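Local coordinates for RNA pseudouridylate synthase domain-containing protein 1 (Homo sapiens, PDB 5VBB) that probably binds RNA and isomerises uridine to pseudouridine, acting as an RluA-type pseudouridine synthase, at residues Ala210-Ile215 with Cys221-Thr226; Arg16-Val21 with Lys80-Ser85. All coordinates share one frame; numbering follows the deposited sequence.

Interaction 1. Residues Ala210-Ile215 with Cys221-Thr226; sequences AFYLRI and CVEVCT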
loop_
_atom_site.group_PDB
_atom_site.type_symbol
_atom_site.label_atom_id
_atom_site.label_comp_id
_atom_site.label_asym_id
_atom_site.label_seq_id
_atom_site.Cartn_x
_atom_site.Cartn_y
_atom_site.Cartn_z
ATOM N N ALA A 210 0.805 -0.663 3.356
ATOM C CA ALA A 210 2.124 -0.986 2.782
ATOM C C ALA A 210 2.810 -1.858 3.805
ATOM O O ALA A 210 3.233 -1.395 4.851
ATOM C CB ALA A 210 2.901 0.297 2.508
ATOM N N PHE A 211 2.905 -3.131 3.500
ATOM C CA PHE A 211 3.330 -4.170 4.423
ATOM C C PHE A 211 4.803 -4.498 4.369
ATOM O O PHE A 211 5.457 -4.493 5.400
ATOM C CB PHE A 211 2.495 -5.417 4.083
ATOM C CG PHE A 211 2.803 -6.684 4.826
ATOM C CD1 PHE A 211 2.590 -6.769 6.199
ATOM C CD2 PHE A 211 3.094 -7.846 4.136
ATOM C CE1 PHE A 211 2.681 -7.998 6.860
ATOM C CE2 PHE A 211 3.278 -9.037 4.804
ATOM C CZ PHE A 211 3.015 -9.125 6.150
ATOM N N TYR A 212 5.338 -4.757 3.187
ATOM C CA TYR A 212 6.698 -5.201 2.995
ATOM C C TYR A 212 7.444 -4.170 2.164
ATOM O O TYR A 212 6.897 -3.643 1.197
ATOM C CB TYR A 212 6.699 -6.576 2.318
ATOM C CG TYR A 212 8.091 -7.105 2.066
ATOM C CD1 TYR A 212 8.813 -7.738 3.075
ATOM C CD2 TYR A 212 8.696 -6.965 0.822
ATOM C CE1 TYR A 212 10.140 -8.124 2.876
ATOM C CE2 TYR A 212 9.999 -7.390 0.601
ATOM C CZ TYR A 212 10.708 -8.000 1.613
ATOM O OH TYR A 212 11.982 -8.411 1.319
ATOM N N LEU A 213 8.657 -3.843 2.571
ATOM C CA LEU A 213 9.476 -2.878 1.840
ATOM C C LEU A 213 10.940 -3.296 1.939
ATOM O O LEU A 213 11.405 -3.625 3.012
ATOM C CB LEU A 213 9.245 -1.463 2.395
ATOM C CG LEU A 213 10.136 -0.308 1.874
ATOM C CD1 LEU A 213 9.787 0.044 0.423
ATOM C CD2 LEU A 213 9.996 0.931 2.790
ATOM N N ARG A 214 11.629 -3.382 0.815
ATOM C CA ARG A 214 13.036 -3.743 0.774
ATOM C C ARG A 214 13.725 -2.762 -0.143
ATOM O O ARG A 214 13.334 -2.675 -1.299
ATOM C CB ARG A 214 13.230 -5.159 0.263
ATOM C CG ARG A 214 14.662 -5.678 0.456
ATOM C CD ARG A 214 15.025 -6.758 -0.558
ATOM N NE ARG A 214 14.102 -7.882 -0.522
ATOM C CZ ARG A 214 14.028 -8.858 -1.427
ATOM N NH1 ARG A 214 14.843 -8.870 -2.476
ATOM N NH2 ARG A 214 13.142 -9.827 -1.286
ATOM N N ILE A 215 14.741 -2.019 0.377
ATOM C CA ILE A 215 15.480 -1.005 -0.362
ATOM C C ILE A 215 16.967 -1.453 -0.277
ATOM O O ILE A 215 17.596 -1.301 0.762
ATOM C CB ILE A 215 15.238 0.386 0.238
ATOM C CG1 ILE A 215 13.698 0.678 0.367
ATOM C CG2 ILE A 215 15.958 1.454 -0.605
ATOM C CD1 ILE A 215 13.339 1.905 1.111
ATOM N N CYS A 221 20.658 -2.896 3.572
ATOM C CA CYS A 221 19.433 -3.415 2.953
ATOM C C CYS A 221 18.338 -3.137 3.933
ATOM O O CYS A 221 18.195 -3.853 4.937
ATOM C CB CYS A 221 19.537 -4.899 2.623
ATOM S SG CYS A 221 18.047 -5.591 1.863
ATOM N N VAL A 222 17.598 -2.044 3.683
ATOM C CA VAL A 222 16.495 -1.624 4.543
ATOM C C VAL A 222 15.362 -2.550 4.212
ATOM O O VAL A 222 14.826 -2.433 3.120
ATOM C CB VAL A 222 16.097 -0.155 4.300
ATOM C CG1 VAL A 222 14.893 0.253 5.170
ATOM C CG2 VAL A 222 17.279 0.774 4.503
ATOM N N GLU A 223 15.024 -3.496 5.111
ATOM C CA GLU A 223 13.971 -4.452 4.820
ATOM C C GLU A 223 13.005 -4.537 5.980
ATOM O O GLU A 223 13.412 -4.823 7.112
ATOM C CB GLU A 223 14.604 -5.801 4.507
ATOM C CG GLU A 223 13.619 -6.936 4.327
ATOM C CD GLU A 223 14.281 -8.232 3.912
ATOM O OE1 GLU A 223 15.515 -8.359 4.071
ATOM O OE2 GLU A 223 13.562 -9.117 3.400
ATOM N N VAL A 224 11.727 -4.270 5.732
ATOM C CA VAL A 224 10.781 -4.326 6.826
ATOM C C VAL A 224 9.550 -5.050 6.377
ATOM O O VAL A 224 9.181 -5.073 5.192
ATOM C CB VAL A 224 10.441 -2.939 7.494
ATOM C CG1 VAL A 224 11.672 -2.062 7.615
ATOM C CG2 VAL A 224 9.350 -2.182 6.757
ATOM N N CYS A 225 8.956 -5.692 7.364
ATOM C CA CYS A 225 7.708 -6.372 7.286
ATOM C C CYS A 225 6.939 -5.954 8.507
ATOM O O CYS A 225 7.210 -6.433 9.605
ATOM C CB CYS A 225 7.918 -7.877 7.238
ATOM S SG CYS A 225 6.516 -8.726 6.562
ATOM N N THR A 226 6.060 -4.971 8.329
ATOM C CA THR A 226 5.314 -4.395 9.421
ATOM C C THR A 226 4.246 -5.350 9.957
ATOM O O THR A 226 3.848 -6.287 9.247
ATOM C CB THR A 226 4.534 -3.130 8.977
ATOM O OG1 THR A 226 3.383 -3.547 8.235
ATOM C CG2 THR A 226 5.357 -2.139 8.209
#
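Strands 208-216 and 221-225 form an antiparallel beta hairpin at one margin of the larger sheet of this RluA-type fold, and Tyr212, Arg214 and Glu223 tie it together on one face. Five backbone hydrogen bonds zip the two together: Leu213 and Val224 bond both ways, Ile215 and Val222 do the same, and Thr226 N reaches Phe211 O at 3.0 Å. On the face carrying Tyr212, Arg214 and Glu223, the Tyr212 hydroxyl stands out from the sheet and is met from both strands. It donates to Glu223, OH to OE2 being 2.7 Å, and meets that oxygen from above the carboxylate plane, which stands 82° from the ring. From its own strand Arg214 grips the same hydroxyl side-on, with NE at 2.9 Å and NH2 at 3.2 Å from Tyr212 OH, the oxygen lying in the guanidinium plane. A bend at chi3 (-57°) turns the arginine head back along the strand to reach it. Arg214 NH1 turns elsewhere, to a salt bridge with Asp259. Farther along, Cys225 SG sits over one face of the Phe211 ring, 3.9 Å from its centroid and displaced toward the rim, a sulfur-aromatic contact. Phe211 and Tyr212 together face Ala98 of the next strand, a classic beta bulge. Leu213, Ile215, Val222 and Val224 project from the other face; across the pair Ile215 CB and Val222 CB are 4.2 Å apart, and this apolar side packs on strands 73-77 and 18-23. One donated bond and two accepted ones, that from NE straight and that from NH2 more bent (138°), probably limit the hydroxyl's turning. It also links charges that do not pair directly, since Arg214 NE remains 4.1 Å from Glu223 OE2; the arginine's pull on the oxygen would probably make the hydroxyl a stronger donor to the carboxylate.

Interaction 2. Residues Arg16-Val21 with Lys80-Ser85; sequences RDFLVV and KAAAGS
Phe18 presents a ring face to the methyl of Ala82, the residue of helix 80-91 that carries this contact. Ala82 CB lies 4.1 Å from the ring centroid and 27° off the ring normal, a CH-pi contact toward the far end of the ring, where Phe18 CZ is 3.7 Å away. The same CZ comes within 3.3 Å of Ala82 O. The ring gets there because CG stands anti to the carbonyl carbon (chi1 -65°), which carries it from the strand to the helix. Asp17 meets the methyl with its backbone and the root of its side chain: Asp17 O is 3.5 Å from Ala82 CB, and the two CB atoms are 3.9 Å apart. With the Phe18 ring cut back to an alanine here, the Ala82 methyl is likely to lose its aromatic cover and a gap to open between strand and helix. No hydrogen bond joins the segments directly, but Asn79 bridges them, giving ND2 to Asp17 OD1 and accepting Ala82 N on OD1 at the start of the helix. Behind the pair runs strand 73-77, on whose Ala77 both Phe18 and Ala82 pack, while Val222 of strand 221-225 touches the phenylalanine too.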
loop_
_atom_site.group_PDB
_atom_site.type_symbol
_atom_site.label_atom_id
_atom_site.label_comp_id
_atom_site.label_asym_id
_atom_site.label_seq_id
_atom_site.Cartn_x
_atom_site.Cartn_y
_atom_site.Cartn_z
ATOM N N ARG A 16 21.423 4.048 11.843
ATOM C CA ARG A 16 22.135 5.324 11.831
ATOM C C ARG A 16 21.692 6.187 10.647
ATOM O O ARG A 16 21.606 7.402 10.771
ATOM C CB ARG A 16 23.654 5.070 11.704
ATOM C CG ARG A 16 24.270 4.363 12.928
ATOM C CD ARG A 16 25.561 3.590 12.596
ATOM N NE ARG A 16 26.667 4.468 12.203
ATOM C CZ ARG A 16 27.332 5.273 13.030
ATOM N NH1 ARG A 16 27.030 5.307 14.326
ATOM N NH2 ARG A 16 28.306 6.049 12.571
ATOM N N ASP A 17 21.385 5.543 9.515
ATOM C CA ASP A 17 21.091 6.188 8.242
ATOM C C ASP A 17 19.633 6.222 7.829
ATOM O O ASP A 17 19.282 7.068 7.010
ATOM C CB ASP A 17 21.858 5.447 7.135
ATOM C CG ASP A 17 23.348 5.707 7.137
ATOM O OD1 ASP A 17 23.746 6.856 7.396
ATOM O OD2 ASP A 17 24.109 4.772 6.839
ATOM N N PHE A 18 18.815 5.270 8.288
ATOM C CA PHE A 18 17.431 5.193 7.874
ATOM C C PHE A 18 16.500 4.991 9.023
ATOM O O PHE A 18 16.836 4.371 10.021
ATOM C CB PHE A 18 17.233 4.036 6.877
ATOM C CG PHE A 18 17.960 4.251 5.582
ATOM C CD1 PHE A 18 17.463 5.120 4.629
ATOM C CD2 PHE A 18 19.171 3.622 5.337
ATOM C CE1 PHE A 18 18.099 5.266 3.405
ATOM C CE2 PHE A 18 19.841 3.818 4.146
ATOM C CZ PHE A 18 19.290 4.624 3.173
ATOM N N LEU A 19 15.278 5.426 8.810
ATOM C CA LEU A 19 14.176 5.276 9.725
ATOM C C LEU A 19 12.988 4.836 8.864
ATOM O O LEU A 19 12.760 5.440 7.828
ATOM C CB LEU A 19 13.918 6.635 10.383
ATOM C CG LEU A 19 12.693 6.829 11.205
ATOM C CD1 LEU A 19 12.603 5.796 12.289
ATOM C CD2 LEU A 19 12.709 8.197 11.829
ATOM N N VAL A 20 12.270 3.797 9.269
ATOM C CA VAL A 20 11.050 3.335 8.574
ATOM C C VAL A 20 9.921 3.447 9.567
ATOM O O VAL A 20 9.958 2.826 10.631
ATOM C CB VAL A 20 11.099 1.916 7.959
ATOM C CG1 VAL A 20 9.845 1.615 7.132
ATOM C CG2 VAL A 20 12.340 1.718 7.127
ATOM N N VAL A 21 8.893 4.204 9.197
ATOM C CA VAL A 21 7.723 4.366 10.044
ATOM C C VAL A 21 6.628 3.475 9.515
ATOM O O VAL A 21 6.643 3.094 8.339
ATOM C CB VAL A 21 7.247 5.851 10.169
ATOM C CG1 VAL A 21 8.364 6.746 10.701
ATOM C CG2 VAL A 21 6.738 6.394 8.843
ATOM N N LYS A 80 22.325 12.981 3.700
ATOM C CA LYS A 80 22.410 13.209 2.253
ATOM C C LYS A 80 22.947 11.998 1.491
ATOM O O LYS A 80 22.457 11.718 0.404
ATOM C CB LYS A 80 23.281 14.458 1.946
ATOM N N ALA A 81 23.918 11.271 2.062
ATOM C CA ALA A 81 24.471 10.055 1.453
ATOM C C ALA A 81 23.434 8.923 1.471
ATOM O O ALA A 81 23.298 8.188 0.490
ATOM C CB ALA A 81 25.721 9.620 2.206
ATOM N N ALA A 82 22.690 8.795 2.574
ATOM C CA ALA A 82 21.614 7.785 2.687
ATOM C C ALA A 82 20.462 8.082 1.708
ATOM O O ALA A 82 19.922 7.163 1.081
ATOM C CB ALA A 82 21.094 7.749 4.111
ATOM N N ALA A 83 20.102 9.362 1.550
ATOM C CA ALA A 83 19.052 9.752 0.614
ATOM C C ALA A 83 19.438 9.412 -0.817
ATOM O O ALA A 83 18.650 8.782 -1.524
ATOM C CB ALA A 83 18.755 11.233 0.737
ATOM N N GLY A 84 20.650 9.801 -1.216
ATOM C CA GLY A 84 21.170 9.541 -2.552
ATOM C C GLY A 84 21.214 8.063 -2.882
ATOM O O GLY A 84 20.800 7.662 -3.971
ATOM N N SER A 85 21.632 7.239 -1.900
ATOM C CA SER A 85 21.666 5.773 -2.039
ATOM C C SER A 85 20.269 5.209 -2.291
ATOM O O SER A 85 20.058 4.477 -3.267
ATOM C CB SER A 85 22.282 5.125 -0.796
#

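Interactions 1 and 2 lie 14 Å apart between centres and meet directly through strands 18-23 and 221-225. Val222 is the main link: its CG2 packs 3.5 Å from Phe18 CD2, and its CG1 lies at the same 3.5 Å from Val20 CG2. Val20 also reaches Val224, two residues on along the hairpin strand: its CG1 is 3.8 Å from Val224 CG2. The apolar face of the hairpin is thus packed against the small sheet that contains residues 18-21, while its polar face looks the other way. Interaction 1 is the one nearer the probable catalytic Asp67: at its Ala210 end the side chains of Ala210 and Asp67 are about 9 Å apart; interaction 2 is away from that site.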